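Local structure of conserved lipoprotein, putative (Clostridium novyi, 4L1N) at residues V93-I98 with K106-L111; T64-W69 with S78-G83; V183-Y188 with E199-T204; M132-R137 with G146-V151. The protein is a putative lipoprotein of unknown function, with an antiparallel beta fold and membership of a family in the beta-propeller clan. All coordinates share one frame; numbering follows the deposited sequence.

Interaction 1: residues V93-I98 with K106-L111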
loop_
_atom_site.group_PDB
_atom_site.type_symbol
_atom_site.label_atom_id
_atom_site.label_comp_id
_atom_site.label_asym_id
_atom_site.label_seq_id
_atom_site.Cartn_x
_atom_site.Cartn_y
_atom_site.Cartn_z
ATOM N N VAL A 93 9.205 -8.368 -3.059
ATOM C CA VAL A 93 8.258 -7.482 -3.728
ATOM C C VAL A 93 6.882 -8.134 -3.640
ATOM O O VAL A 93 6.651 -9.175 -4.257
ATOM C CB VAL A 93 8.667 -7.148 -5.193
ATOM C CG1 VAL A 93 7.560 -6.401 -5.929
ATOM C CG2 VAL A 93 9.966 -6.353 -5.247
ATOM N N GLY A 94 6.009 -7.546 -2.832
ATOM C CA GLY A 94 4.634 -7.995 -2.678
ATOM C C GLY A 94 3.784 -7.495 -3.828
ATOM O O GLY A 94 4.180 -6.565 -4.540
ATOM N N LYS A 95 2.628 -8.133 -4.045
ATOM C CA LYS A 95 1.664 -7.764 -5.084
ATOM C C LYS A 95 0.315 -7.425 -4.428
ATOM O O LYS A 95 -0.097 -8.146 -3.521
ATOM C CB LYS A 95 1.475 -8.917 -6.086
ATOM C CG LYS A 95 2.730 -9.545 -6.690
ATOM C CD LYS A 95 2.509 -11.051 -6.891
ATOM C CE LYS A 95 3.027 -11.600 -8.207
ATOM N NZ LYS A 95 2.373 -12.899 -8.581
ATOM N N ILE A 96 -0.379 -6.353 -4.866
ATOM C CA ILE A 96 -1.713 -6.040 -4.332
ATOM C C ILE A 96 -2.733 -6.906 -5.088
ATOM O O ILE A 96 -2.904 -6.750 -6.302
ATOM C CB ILE A 96 -2.098 -4.529 -4.383
ATOM C CG1 ILE A 96 -1.066 -3.631 -3.677
ATOM C CG2 ILE A 96 -3.500 -4.314 -3.791
ATOM C CD1 ILE A 96 -1.149 -2.182 -4.108
ATOM N N TYR A 97 -3.389 -7.825 -4.372
ATOM C CA TYR A 97 -4.402 -8.739 -4.915
ATOM C C TYR A 97 -5.785 -8.136 -4.690
ATOM O O TYR A 97 -6.082 -7.761 -3.563
ATOM C CB TYR A 97 -4.277 -10.109 -4.219
ATOM C CG TYR A 97 -3.465 -11.145 -4.966
ATOM C CD1 TYR A 97 -2.285 -10.800 -5.624
ATOM C CD2 TYR A 97 -3.859 -12.481 -4.993
ATOM C CE1 TYR A 97 -1.525 -11.755 -6.297
ATOM C CE2 TYR A 97 -3.106 -13.444 -5.663
ATOM C CZ TYR A 97 -1.934 -13.080 -6.309
ATOM O OH TYR A 97 -1.208 -14.029 -7.001
ATOM N N ILE A 98 -6.590 -7.958 -5.756
ATOM C CA ILE A 98 -7.953 -7.400 -5.669
ATOM C C ILE A 98 -8.972 -8.448 -6.166
ATOM O O ILE A 98 -8.685 -9.263 -7.055
ATOM C CB ILE A 98 -8.125 -6.013 -6.368
ATOM C CG1 ILE A 98 -7.183 -4.984 -5.744
ATOM C CG2 ILE A 98 -9.577 -5.477 -6.267
ATOM C CD1 ILE A 98 -6.501 -4.280 -6.690
ATOM N N LYS A 106 -10.916 -11.737 -10.224
ATOM C CA LYS A 106 -9.659 -11.607 -9.490
ATOM C C LYS A 106 -8.592 -11.006 -10.385
ATOM O O LYS A 106 -8.447 -11.413 -11.530
ATOM C CB LYS A 106 -9.168 -12.979 -8.969
ATOM C CG LYS A 106 -10.101 -13.707 -8.008
ATOM C CD LYS A 106 -9.846 -15.211 -8.007
ATOM C CE LYS A 106 -10.942 -15.955 -7.288
ATOM N NZ LYS A 106 -10.466 -17.257 -6.758
ATOM N N TRP A 107 -7.828 -10.063 -9.863
ATOM C CA TRP A 107 -6.695 -9.462 -10.557
ATOM C C TRP A 107 -5.645 -9.015 -9.527
ATOM O O TRP A 107 -5.879 -9.135 -8.325
ATOM C CB TRP A 107 -7.117 -8.317 -11.492
ATOM C CG TRP A 107 -7.595 -7.060 -10.825
ATOM C CD1 TRP A 107 -6.846 -5.959 -10.526
ATOM C CD2 TRP A 107 -8.958 -6.702 -10.567
ATOM N NE1 TRP A 107 -7.652 -4.955 -10.044
ATOM C CE2 TRP A 107 -8.955 -5.386 -10.054
ATOM C CE3 TRP A 107 -10.187 -7.375 -10.703
ATOM C CZ2 TRP A 107 -10.129 -4.735 -9.662
ATOM C CZ3 TRP A 107 -11.346 -6.734 -10.301
ATOM C CH2 TRP A 107 -11.307 -5.441 -9.758
ATOM N N GLU A 108 -4.465 -8.597 -10.010
ATOM C CA GLU A 108 -3.373 -8.136 -9.184
ATOM C C GLU A 108 -2.824 -6.821 -9.731
ATOM O O GLU A 108 -2.865 -6.571 -10.938
ATOM C CB GLU A 108 -2.263 -9.210 -9.021
ATOM C CG GLU A 108 -1.350 -9.437 -10.214
ATOM C CD GLU A 108 -0.294 -10.523 -10.091
ATOM O OE1 GLU A 108 -0.645 -11.699 -9.835
ATOM O OE2 GLU A 108 0.880 -10.217 -10.391
ATOM N N LEU A 109 -2.361 -5.961 -8.815
ATOM C CA LEU A 109 -1.712 -4.700 -9.128
ATOM C C LEU A 109 -0.245 -4.858 -8.821
ATOM O O LEU A 109 0.133 -5.115 -7.672
ATOM C CB LEU A 109 -2.306 -3.529 -8.345
ATOM C CG LEU A 109 -3.718 -3.066 -8.644
ATOM C CD1 LEU A 109 -4.064 -1.887 -7.733
ATOM C CD2 LEU A 109 -3.901 -2.658 -10.102
ATOM N N ASP A 110 0.580 -4.763 -9.854
ATOM C CA ASP A 110 2.014 -4.938 -9.712
ATOM C C ASP A 110 2.752 -3.669 -9.927
ATOM O O ASP A 110 2.492 -2.951 -10.883
ATOM C CB ASP A 110 2.536 -5.975 -10.701
ATOM C CG ASP A 110 2.295 -7.403 -10.292
ATOM O OD1 ASP A 110 1.656 -7.622 -9.232
ATOM O OD2 ASP A 110 2.757 -8.306 -11.018
ATOM N N LEU A 111 3.742 -3.437 -9.089
ATOM C CA LEU A 111 4.590 -2.279 -9.196
ATOM C C LEU A 111 5.445 -2.373 -10.449
ATOM O O LEU A 111 6.198 -3.336 -10.612
ATOM C CB LEU A 111 5.450 -2.236 -7.940
ATOM C CG LEU A 111 5.853 -0.886 -7.385
ATOM C CD1 LEU A 111 4.673 0.054 -7.242
ATOM C CD2 LEU A 111 6.541 -1.078 -6.080
HETATM O O HOH W 1 4.207 -5.402 -6.965
#

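Interaction 2: residues T64-W69 with S78-G83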
loop_
_atom_site.group_PDB
_atom_site.type_symbol
_atom_site.label_atom_id
_atom_site.label_comp_id
_atom_site.label_asym_id
_atom_site.label_seq_id
_atom_site.Cartn_x
_atom_site.Cartn_y
_atom_site.Cartn_z
ATOM N N THR A 64 -1.236 -17.316 -1.311
ATOM C CA THR A 64 -0.714 -18.430 -0.495
ATOM C C THR A 64 0.186 -17.952 0.662
ATOM O O THR A 64 0.544 -18.750 1.536
ATOM C CB THR A 64 0.056 -19.451 -1.385
ATOM O OG1 THR A 64 1.269 -18.878 -1.872
ATOM C CG2 THR A 64 -0.767 -19.964 -2.557
ATOM N N PHE A 65 0.552 -16.658 0.660
ATOM C CA PHE A 65 1.440 -16.035 1.647
ATOM C C PHE A 65 1.143 -14.528 1.700
ATOM O O PHE A 65 2.031 -13.697 1.462
ATOM C CB PHE A 65 2.903 -16.327 1.246
ATOM C CG PHE A 65 3.955 -16.094 2.297
ATOM C CD1 PHE A 65 3.857 -16.694 3.549
ATOM C CD2 PHE A 65 5.076 -15.319 2.020
ATOM C CE1 PHE A 65 4.838 -16.485 4.519
ATOM C CE2 PHE A 65 6.061 -15.113 2.991
ATOM C CZ PHE A 65 5.937 -15.705 4.231
ATOM N N ALA A 66 -0.133 -14.191 2.004
ATOM C CA ALA A 66 -0.663 -12.826 2.001
ATOM C C ALA A 66 -1.197 -12.304 3.347
ATOM O O ALA A 66 -1.420 -13.078 4.279
ATOM C CB ALA A 66 -1.783 -12.744 0.990
ATOM N N THR A 67 -1.447 -10.968 3.413
ATOM C CA THR A 67 -2.085 -10.303 4.552
ATOM C C THR A 67 -3.590 -10.642 4.489
ATOM O O THR A 67 -4.052 -11.146 3.465
ATOM C CB THR A 67 -1.797 -8.781 4.576
ATOM O OG1 THR A 67 -2.457 -8.112 3.497
ATOM C CG2 THR A 67 -0.311 -8.452 4.583
ATOM N N LYS A 68 -4.350 -10.406 5.571
ATOM C CA LYS A 68 -5.786 -10.718 5.593
ATOM C C LYS A 68 -6.560 -9.823 4.606
ATOM O O LYS A 68 -6.154 -8.685 4.355
ATOM C CB LYS A 68 -6.363 -10.595 7.019
ATOM C CG LYS A 68 -6.006 -11.772 7.934
ATOM C CD LYS A 68 -6.593 -11.612 9.339
ATOM C CE LYS A 68 -6.275 -12.772 10.259
ATOM N NZ LYS A 68 -4.891 -12.698 10.796
ATOM N N TRP A 69 -7.644 -10.354 4.026
ATOM C CA TRP A 69 -8.475 -9.645 3.060
ATOM C C TRP A 69 -9.260 -8.507 3.711
ATOM O O TRP A 69 -10.156 -8.762 4.514
ATOM C CB TRP A 69 -9.461 -10.605 2.387
ATOM C CG TRP A 69 -8.888 -11.534 1.362
ATOM C CD1 TRP A 69 -8.727 -12.883 1.484
ATOM C CD2 TRP A 69 -8.584 -11.216 -0.005
ATOM N NE1 TRP A 69 -8.298 -13.419 0.291
ATOM C CE2 TRP A 69 -8.199 -12.418 -0.640
ATOM C CE3 TRP A 69 -8.572 -10.022 -0.750
ATOM C CZ2 TRP A 69 -7.769 -12.456 -1.970
ATOM C CZ3 TRP A 69 -8.178 -10.069 -2.079
ATOM C CH2 TRP A 69 -7.776 -11.272 -2.673
ATOM N N SER A 78 -12.503 -6.545 -2.317
ATOM C CA SER A 78 -11.608 -6.993 -1.264
ATOM C C SER A 78 -10.177 -6.956 -1.788
ATOM O O SER A 78 -9.952 -7.186 -2.979
ATOM C CB SER A 78 -11.984 -8.382 -0.773
ATOM O OG SER A 78 -11.448 -8.571 0.524
ATOM N N ALA A 79 -9.221 -6.620 -0.913
ATOM C CA ALA A 79 -7.810 -6.505 -1.260
ATOM C C ALA A 79 -6.904 -7.045 -0.146
ATOM O O ALA A 79 -7.332 -7.128 1.005
ATOM C CB ALA A 79 -7.467 -5.053 -1.548
ATOM N N CYS A 80 -5.646 -7.412 -0.506
ATOM C CA CYS A 80 -4.579 -7.906 0.374
ATOM C C CYS A 80 -3.224 -7.774 -0.340
ATOM O O CYS A 80 -3.200 -7.460 -1.536
ATOM C CB CYS A 80 -4.841 -9.348 0.811
ATOM S SG CYS A 80 -4.579 -10.592 -0.488
ATOM N N ILE A 81 -2.105 -8.024 0.387
ATOM C CA ILE A 81 -0.750 -8.003 -0.173
ATOM C C ILE A 81 -0.221 -9.430 -0.135
ATOM O O ILE A 81 0.031 -9.941 0.959
ATOM C CB ILE A 81 0.221 -7.014 0.546
ATOM C CG1 ILE A 81 -0.283 -5.569 0.519
ATOM C CG2 ILE A 81 1.651 -7.116 -0.030
ATOM C CD1 ILE A 81 0.124 -4.802 1.682
ATOM N N GLU A 82 -0.037 -10.058 -1.325
ATOM C CA GLU A 82 0.489 -11.407 -1.485
ATOM C C GLU A 82 2.014 -11.382 -1.636
ATOM O O GLU A 82 2.541 -10.524 -2.341
ATOM C CB GLU A 82 -0.187 -12.098 -2.695
ATOM C CG GLU A 82 0.471 -13.368 -3.248
ATOM C CD GLU A 82 0.521 -14.632 -2.402
ATOM O OE1 GLU A 82 0.139 -14.575 -1.212
ATOM O OE2 GLU A 82 0.960 -15.683 -2.928
ATOM N N GLY A 83 2.694 -12.315 -0.963
ATOM C CA GLY A 83 4.137 -12.507 -1.074
ATOM C C GLY A 83 5.020 -12.116 0.087
ATOM O O GLY A 83 6.235 -12.336 0.028
#

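Interaction 3: residues V183-Y188 with E199-T204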
loop_
_atom_site.group_PDB
_atom_site.type_symbol
_atom_site.label_atom_id
_atom_site.label_comp_id
_atom_site.label_asym_id
_atom_site.label_seq_id
_atom_site.Cartn_x
_atom_site.Cartn_y
_atom_site.Cartn_z
ATOM N N VAL A 183 -2.119 9.824 9.564
ATOM C CA VAL A 183 -0.931 9.231 8.944
ATOM C C VAL A 183 0.136 8.953 10.018
ATOM O O VAL A 183 0.554 9.902 10.705
ATOM C CB VAL A 183 -0.407 10.180 7.826
ATOM C CG1 VAL A 183 0.860 9.663 7.179
ATOM C CG2 VAL A 183 -1.469 10.447 6.764
ATOM N N GLN A 184 0.581 7.658 10.172
ATOM C CA GLN A 184 1.651 7.385 11.123
ATOM C C GLN A 184 2.958 7.456 10.442
ATOM O O GLN A 184 3.178 6.787 9.426
ATOM C CB GLN A 184 1.537 6.055 11.856
ATOM C CG GLN A 184 0.514 6.088 12.940
ATOM C CD GLN A 184 1.010 6.645 14.219
ATOM O OE1 GLN A 184 0.396 7.528 14.773
ATOM N NE2 GLN A 184 2.079 6.109 14.743
ATOM N N ILE A 185 3.853 8.248 11.022
ATOM C CA ILE A 185 5.191 8.419 10.486
ATOM C C ILE A 185 6.176 7.887 11.516
ATOM O O ILE A 185 6.006 8.151 12.691
ATOM C CB ILE A 185 5.423 9.927 10.134
ATOM C CG1 ILE A 185 4.336 10.422 9.197
ATOM C CG2 ILE A 185 6.816 10.190 9.542
ATOM C CD1 ILE A 185 3.920 11.720 9.429
ATOM N N LEU A 186 7.169 7.121 11.086
ATOM C CA LEU A 186 8.269 6.661 11.927
ATOM C C LEU A 186 9.494 7.563 11.622
ATOM O O LEU A 186 10.018 7.569 10.489
ATOM C CB LEU A 186 8.566 5.172 11.687
ATOM C CG LEU A 186 9.850 4.592 12.330
ATOM C CD1 LEU A 186 9.639 4.263 13.790
ATOM C CD2 LEU A 186 10.353 3.358 11.554
ATOM N N VAL A 187 9.880 8.388 12.608
ATOM C CA VAL A 187 11.011 9.300 12.463
ATOM C C VAL A 187 12.270 8.741 13.129
ATOM O O VAL A 187 12.244 8.442 14.305
ATOM C CB VAL A 187 10.709 10.691 13.012
ATOM C CG1 VAL A 187 11.774 11.677 12.561
ATOM C CG2 VAL A 187 9.318 11.158 12.603
ATOM N N TYR A 188 13.362 8.594 12.359
ATOM C CA TYR A 188 14.676 8.209 12.844
ATOM C C TYR A 188 15.420 9.508 13.157
ATOM O O TYR A 188 15.270 10.484 12.424
ATOM C CB TYR A 188 15.400 7.358 11.815
ATOM C CG TYR A 188 14.894 5.930 11.702
ATOM C CD1 TYR A 188 15.238 4.965 12.655
ATOM C CD2 TYR A 188 14.179 5.511 10.583
ATOM C CE1 TYR A 188 14.846 3.634 12.514
ATOM C CE2 TYR A 188 13.763 4.187 10.442
ATOM C CZ TYR A 188 14.092 3.251 11.412
ATOM O OH TYR A 188 13.685 1.941 11.241
ATOM N N GLU A 199 4.964 9.649 14.939
ATOM C CA GLU A 199 4.097 10.834 14.834
ATOM C C GLU A 199 2.743 10.446 14.266
ATOM O O GLU A 199 2.669 9.486 13.522
ATOM C CB GLU A 199 4.733 11.916 13.928
ATOM C CG GLU A 199 5.998 12.515 14.509
ATOM C CD GLU A 199 6.701 13.597 13.709
ATOM O OE1 GLU A 199 6.433 13.722 12.490
ATOM O OE2 GLU A 199 7.581 14.273 14.294
ATOM N N THR A 200 1.690 11.195 14.592
ATOM C CA THR A 200 0.360 11.072 13.979
ATOM C C THR A 200 0.029 12.405 13.334
ATOM O O THR A 200 0.015 13.416 14.029
ATOM C CB THR A 200 -0.743 10.658 14.950
ATOM O OG1 THR A 200 -0.303 9.603 15.806
ATOM C CG2 THR A 200 -1.979 10.253 14.238
ATOM N N LYS A 201 -0.221 12.424 12.027
ATOM C CA LYS A 201 -0.557 13.648 11.307
ATOM C C LYS A 201 -1.873 13.451 10.657
ATOM O O LYS A 201 -2.044 12.490 9.910
ATOM C CB LYS A 201 0.508 14.032 10.247
ATOM C CG LYS A 201 1.967 14.142 10.737
ATOM C CD LYS A 201 2.178 15.191 11.798
ATOM C CE LYS A 201 3.261 16.166 11.442
ATOM N NZ LYS A 201 4.093 16.470 12.639
ATOM N N THR A 202 -2.814 14.339 10.931
ATOM C CA THR A 202 -4.134 14.287 10.336
ATOM C C THR A 202 -4.083 15.206 9.139
ATOM O O THR A 202 -3.729 16.374 9.282
ATOM C CB THR A 202 -5.190 14.622 11.402
ATOM O OG1 THR A 202 -5.103 13.605 12.394
ATOM C CG2 THR A 202 -6.608 14.631 10.870
ATOM N N ILE A 203 -4.374 14.664 7.956
ATOM C CA ILE A 203 -4.435 15.403 6.690
ATOM C C ILE A 203 -5.907 15.511 6.240
ATOM O O ILE A 203 -6.706 14.628 6.544
ATOM C CB ILE A 203 -3.515 14.806 5.569
ATOM C CG1 ILE A 203 -3.819 13.323 5.277
ATOM C CG2 ILE A 203 -2.029 15.030 5.887
ATOM C CD1 ILE A 203 -3.195 12.769 4.034
ATOM N N THR A 204 -6.273 16.601 5.557
ATOM C CA THR A 204 -7.625 16.766 5.008
ATOM C C THR A 204 -7.529 16.425 3.491
ATOM O O THR A 204 -6.517 16.712 2.843
ATOM C CB THR A 204 -8.202 18.156 5.331
ATOM O OG1 THR A 204 -8.130 18.377 6.731
ATOM C CG2 THR A 204 -9.632 18.268 4.991
#

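Interaction 4: residues M132-R137 with G146-V151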
loop_
_atom_site.group_PDB
_atom_site.type_symbol
_atom_site.label_atom_id
_atom_site.label_comp_id
_atom_site.label_asym_id
_atom_site.label_seq_id
_atom_site.Cartn_x
_atom_site.Cartn_y
_atom_site.Cartn_z
HETATM N N MSE A 132 -5.329 3.174 -0.216
HETATM C CA MSE A 132 -4.238 3.886 0.402
HETATM C C MSE A 132 -3.117 2.904 0.405
HETATM O O MSE A 132 -3.273 1.819 0.971
HETATM C CB MSE A 132 -4.580 4.346 1.813
HETATM C CG MSE A 132 -5.445 5.597 1.836
HETATM SE SE MSE A 132 -5.799 6.166 3.622
HETATM C CE MSE A 132 -6.318 4.456 4.455
ATOM N N VAL A 133 -2.033 3.201 -0.316
ATOM C CA VAL A 133 -0.921 2.255 -0.403
ATOM C C VAL A 133 0.376 2.911 0.104
ATOM O O VAL A 133 0.739 4.011 -0.329
ATOM C CB VAL A 133 -0.741 1.678 -1.848
ATOM C CG1 VAL A 133 0.353 0.611 -1.895
ATOM C CG2 VAL A 133 -2.044 1.122 -2.399
ATOM N N VAL A 134 1.090 2.193 0.986
ATOM C CA VAL A 134 2.411 2.594 1.453
ATOM C C VAL A 134 3.424 1.813 0.613
ATOM O O VAL A 134 3.342 0.586 0.540
ATOM C CB VAL A 134 2.639 2.407 2.973
ATOM C CG1 VAL A 134 4.089 2.709 3.343
ATOM C CG2 VAL A 134 1.684 3.272 3.785
ATOM N N ILE A 135 4.341 2.529 -0.050
ATOM C CA ILE A 135 5.382 1.921 -0.854
ATOM C C ILE A 135 6.701 2.152 -0.147
ATOM O O ILE A 135 7.125 3.299 0.034
ATOM C CB ILE A 135 5.357 2.391 -2.333
ATOM C CG1 ILE A 135 4.183 1.689 -3.056
ATOM C CG2 ILE A 135 6.682 2.064 -3.050
ATOM C CD1 ILE A 135 3.591 2.413 -4.138
ATOM N N SER A 136 7.313 1.027 0.289
ATOM C CA SER A 136 8.594 0.906 0.984
ATOM C C SER A 136 9.593 0.077 0.170
ATOM O O SER A 136 9.188 -0.560 -0.784
ATOM C CB SER A 136 8.381 0.242 2.345
ATOM O OG SER A 136 8.019 -1.125 2.233
ATOM N N ARG A 137 10.881 0.047 0.574
ATOM C CA ARG A 137 11.923 -0.771 -0.036
ATOM C C ARG A 137 11.582 -2.225 0.245
ATOM O O ARG A 137 11.021 -2.516 1.307
ATOM C CB ARG A 137 13.326 -0.394 0.475
ATOM C CG ARG A 137 13.899 0.917 -0.103
ATOM C CD ARG A 137 14.467 0.753 -1.506
ATOM N NE ARG A 137 15.389 1.825 -1.894
ATOM C CZ ARG A 137 15.025 2.995 -2.419
ATOM N NH1 ARG A 137 13.740 3.288 -2.584
ATOM N NH2 ARG A 137 15.944 3.890 -2.761
ATOM N N GLY A 146 7.296 4.216 4.018
ATOM C CA GLY A 146 7.762 5.064 2.932
ATOM C C GLY A 146 6.796 6.160 2.579
ATOM O O GLY A 146 6.493 7.024 3.409
ATOM N N ILE A 147 6.319 6.145 1.326
ATOM C CA ILE A 147 5.404 7.173 0.822
ATOM C C ILE A 147 4.007 6.589 0.739
ATOM O O ILE A 147 3.853 5.433 0.327
ATOM C CB ILE A 147 5.903 7.737 -0.542
ATOM C CG1 ILE A 147 7.361 8.253 -0.431
ATOM C CG2 ILE A 147 4.990 8.837 -1.056
ATOM C CD1 ILE A 147 8.164 8.278 -1.706
ATOM N N LEU A 148 2.994 7.393 1.131
ATOM C CA LEU A 148 1.569 7.053 1.058
ATOM C C LEU A 148 1.015 7.598 -0.255
ATOM O O LEU A 148 1.257 8.766 -0.617
ATOM C CB LEU A 148 0.817 7.629 2.281
ATOM C CG LEU A 148 -0.660 7.302 2.505
ATOM C CD1 LEU A 148 -0.843 5.894 2.976
ATOM C CD2 LEU A 148 -1.221 8.161 3.624
ATOM N N TYR A 149 0.322 6.712 -1.002
ATOM C CA TYR A 149 -0.319 6.978 -2.286
ATOM C C TYR A 149 -1.784 6.614 -2.261
ATOM O O TYR A 149 -2.189 5.738 -1.481
ATOM C CB TYR A 149 0.349 6.143 -3.392
ATOM C CG TYR A 149 1.804 6.439 -3.669
ATOM C CD1 TYR A 149 2.175 7.412 -4.595
ATOM C CD2 TYR A 149 2.812 5.726 -3.032
ATOM C CE1 TYR A 149 3.519 7.699 -4.843
ATOM C CE2 TYR A 149 4.157 5.989 -3.286
ATOM C CZ TYR A 149 4.508 6.973 -4.194
ATOM O OH TYR A 149 5.840 7.167 -4.477
ATOM N N LYS A 150 -2.570 7.228 -3.201
ATOM C CA LYS A 150 -3.976 6.922 -3.523
ATOM C C LYS A 150 -3.920 6.139 -4.800
ATOM O O LYS A 150 -3.501 6.698 -5.815
ATOM C CB LYS A 150 -4.827 8.190 -3.659
ATOM C CG LYS A 150 -6.312 7.916 -3.928
ATOM C CD LYS A 150 -7.128 9.207 -3.989
ATOM C CE LYS A 150 -7.477 9.646 -5.379
ATOM N NZ LYS A 150 -8.945 9.835 -5.533
ATOM N N VAL A 151 -4.241 4.836 -4.765
ATOM C CA VAL A 151 -4.115 3.988 -5.962
ATOM C C VAL A 151 -5.473 3.448 -6.446
ATOM O O VAL A 151 -6.173 2.777 -5.697
ATOM C CB VAL A 151 -3.120 2.831 -5.682
ATOM C CG1 VAL A 151 -2.963 1.917 -6.899
ATOM C CG2 VAL A 151 -1.761 3.372 -5.216
#

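Interaction 1: residues V93-I98 with K106-L111
Ile-98 lies over one face of the Trp-107 indole, its CB 4.0 Å from the centroid of the five-membered ring in a CH-pi contact. The chi1 of 70° sets Trp-107 CG between the backbone N and the carbonyl carbon. Ile-98 CB sits 3.7 Å above the plane of the Trp-107 ring, offset toward the rim. Ile-98 CG2 continues over the benzene portion, 3.5 Å from Trp-107 CZ2, while its other branch ends with CD1 3.6 Å from Leu-109 CD1. Ile-96 faces the same way, adding CB to CB contact with Leu-109. Branched aliphatics suit this tightly packed side, which Phe-52, Ile-123 and Val-133 help to line. The indole N-H is not wasted, since Trp-107 NE1 bonds to Ile-153 O.

The backbones form an antiparallel hairpin, with paired bonds at Ile-96/Leu-109 and Ile-98/Trp-107; the Leu-109 N to Ile-96 O bond, 2.7 Å long, is nearly straight at 170°. Beyond the last pair, one water bridges Gly-94 O and Leu-111 N.

The other side is looser and polar. Tyr-97 and Glu-108 lie side by side, ring and carboxylate planes 32° apart. Lys-95 NZ forms a salt bridge with Glu-108 OE1 at 3.5 Å, its hydrogen bond weak, and Lys-95 CG passes 3.4 Å from Asp-110 OD1. Glu-108 OE2 stands close to Asp-110 OD2, two acceptors whose exact spacing carries little weight at this resolution; Lys-55 touches both residues. Such closeness would tend to raise the pKa of one carboxylate, an effect the charge of Lys-95 may partly offset.

Interaction 2: residues T64-W69 with S78-G83
At the margin of the large antiparallel sheet, the loop 64-69 runs beside strand 77-82, joined by a single backbone bridge between Ala-66 and Glu-82. Glu-82 carries much of the polar grip. Its CG is anti to the backbone N (chi1 165°) and the chain then bends at chi2, bringing the carboxylate back to the loop. OE1 uses its syn lone pair to accept Phe-65 N at 2.8 Å, whereas OE2 takes Thr-64 N at 3.2 Å from above the carboxylate plane. A glutamate suits this place because its two oxygens can accept the consecutive N-H groups of Thr-64 and Phe-65.

Thr-67 binds Ile-81 through both backbone and side chain. Its N donates to Ile-81 O, and its hydroxyl OG1 accepts Ile-81 N at 3.1 Å, so both polar backbone atoms of Ile-81 are held by one residue. Farther on, Gly-83 N donates to Phe-65 O at 2.9 Å; its positive phi of 109° is readily adopted by a residue without a side chain.

Trp-69 closes the other end. Cys-80 SG sits over one face of the indole, 3.8 Å from the centroid of the six-membered ring and 3° off its normal, and also touches Ala-66 CB. The small, polarisable thiol fits between ring and methyl. Ser-78 OG lies near Trp-69 CE3 but is bonded to Asn-71 OD1, and Lys-99 makes a cation-pi contact with the indole. Overall, a non-regular loop docks on strand 77-82 by one beta bridge and side-chain-to-backbone bonds, with a Cys sulfur-aromatic contact at one end.

Interaction 3: residues V183-Y188 with E199-T204
Val-183 pairs with Lys-201 and Ile-185 with Glu-199 as hydrogen-bonded positions of an antiparallel beta hairpin, whose strand segments run at 145° and approach to 4.8 Å. Each pair exchanges two backbone bonds, the shortest from Val-183 N to Lys-201 O at 2.7 Å. Strand 196-204 is the outermost on this side of a three-stranded sheet.

Val-183, which is buried, and Ile-203 meet through methyl groups, CG2 to CD1 at 4.0 Å. Glu-199 stretches beyond CG in an extended chain that lays its carboxylate against Val-187 CG2, 3.7 Å from Glu-199 CD; the polar end is satisfied by His-197, which bonds to OE2. On the reverse side, Gln-184 and Thr-200 occupy the non-hydrogen-bonded pair. The Gln-184 chain bends at chi2 (-84°), bringing OE1 to the Thr-200 hydroxyl, though that bond is modelled too short for its length to be trusted. Polar side chains suit this pair, since Thr-200 is exposed and Gln-184 partly so.

Lys-201, also exposed, contributes its aliphatic stem: CG rests 3.4 Å from Ile-185 CD1, the two side chains crossing at about a right angle.

Interaction 4: residues M132-R137 with G146-V151
Val-133, Tyr-149 and Ile-135 have the most surface buried in this hairpin contact, and all three face the same side of the sheet. Tyr-149 is paired with Val-133 and reaches diagonally to Ile-135. Its CG is anti to the carbonyl carbon (chi1 -63°). Val-133 O lies at the edge of the ring, near its plane. The ring offers CD2 and CE2 to Ile-135 CD1, which reaches Tyr-149 CD2 at 3.6 Å, the side chains crossing at about a right angle; Met-51 also touches Tyr-149.

Val-133 reaches diagonally past its own partner, with CG2 3.6 Å from Val-151 CG2. Its backbone pairs with Tyr-149 through two N-to-O bonds of 2.8 Å; Ile-135 and Ile-147 also exchange two bonds, somewhat longer. Next to this pair, Gly-146, which has no CB, lets its CA come within 3.5 Å of Ile-135 O. On the reverse face Val-134 CG2 meets Leu-148 CD1 at 3.7 Å.

Strand 130-137 is flanked on its other side by strand 118-125, and strand 147-152 by 157-160. Met-51 and Phe-52 of strand 49-56 pack on the Tyr-149 side, whereas Leu-148 turns to Val-171 and Ala-174 of strand 169-177.

How the interactions relate
Interactions 1 and 2 are continuous: their centres lie about 9 Å apart, and strands 77-82 and 95-100 are neighbours, with a probable hydrogen bond from Tyr-97 N to Cys-80 O at 2.9 Å. Interaction 4 belongs to the same long sheet but meets interaction 1 through side chains, with Ile-96 CD1 3.8 Å from Val-133 CG2 and Leu-109 CD1 4.0 Å from Val-151 CG1, so both hairpins share one apolar interior. Interaction 3, in the separate three-stranded sheet, touches interaction 4 through Val-183 CG2 and Leu-148 CD2 at 3.9 Å, yet its centre is about 26 Å from that of interaction 1. Interaction 4 therefore lies between the two ends of the molecule. No active site is known.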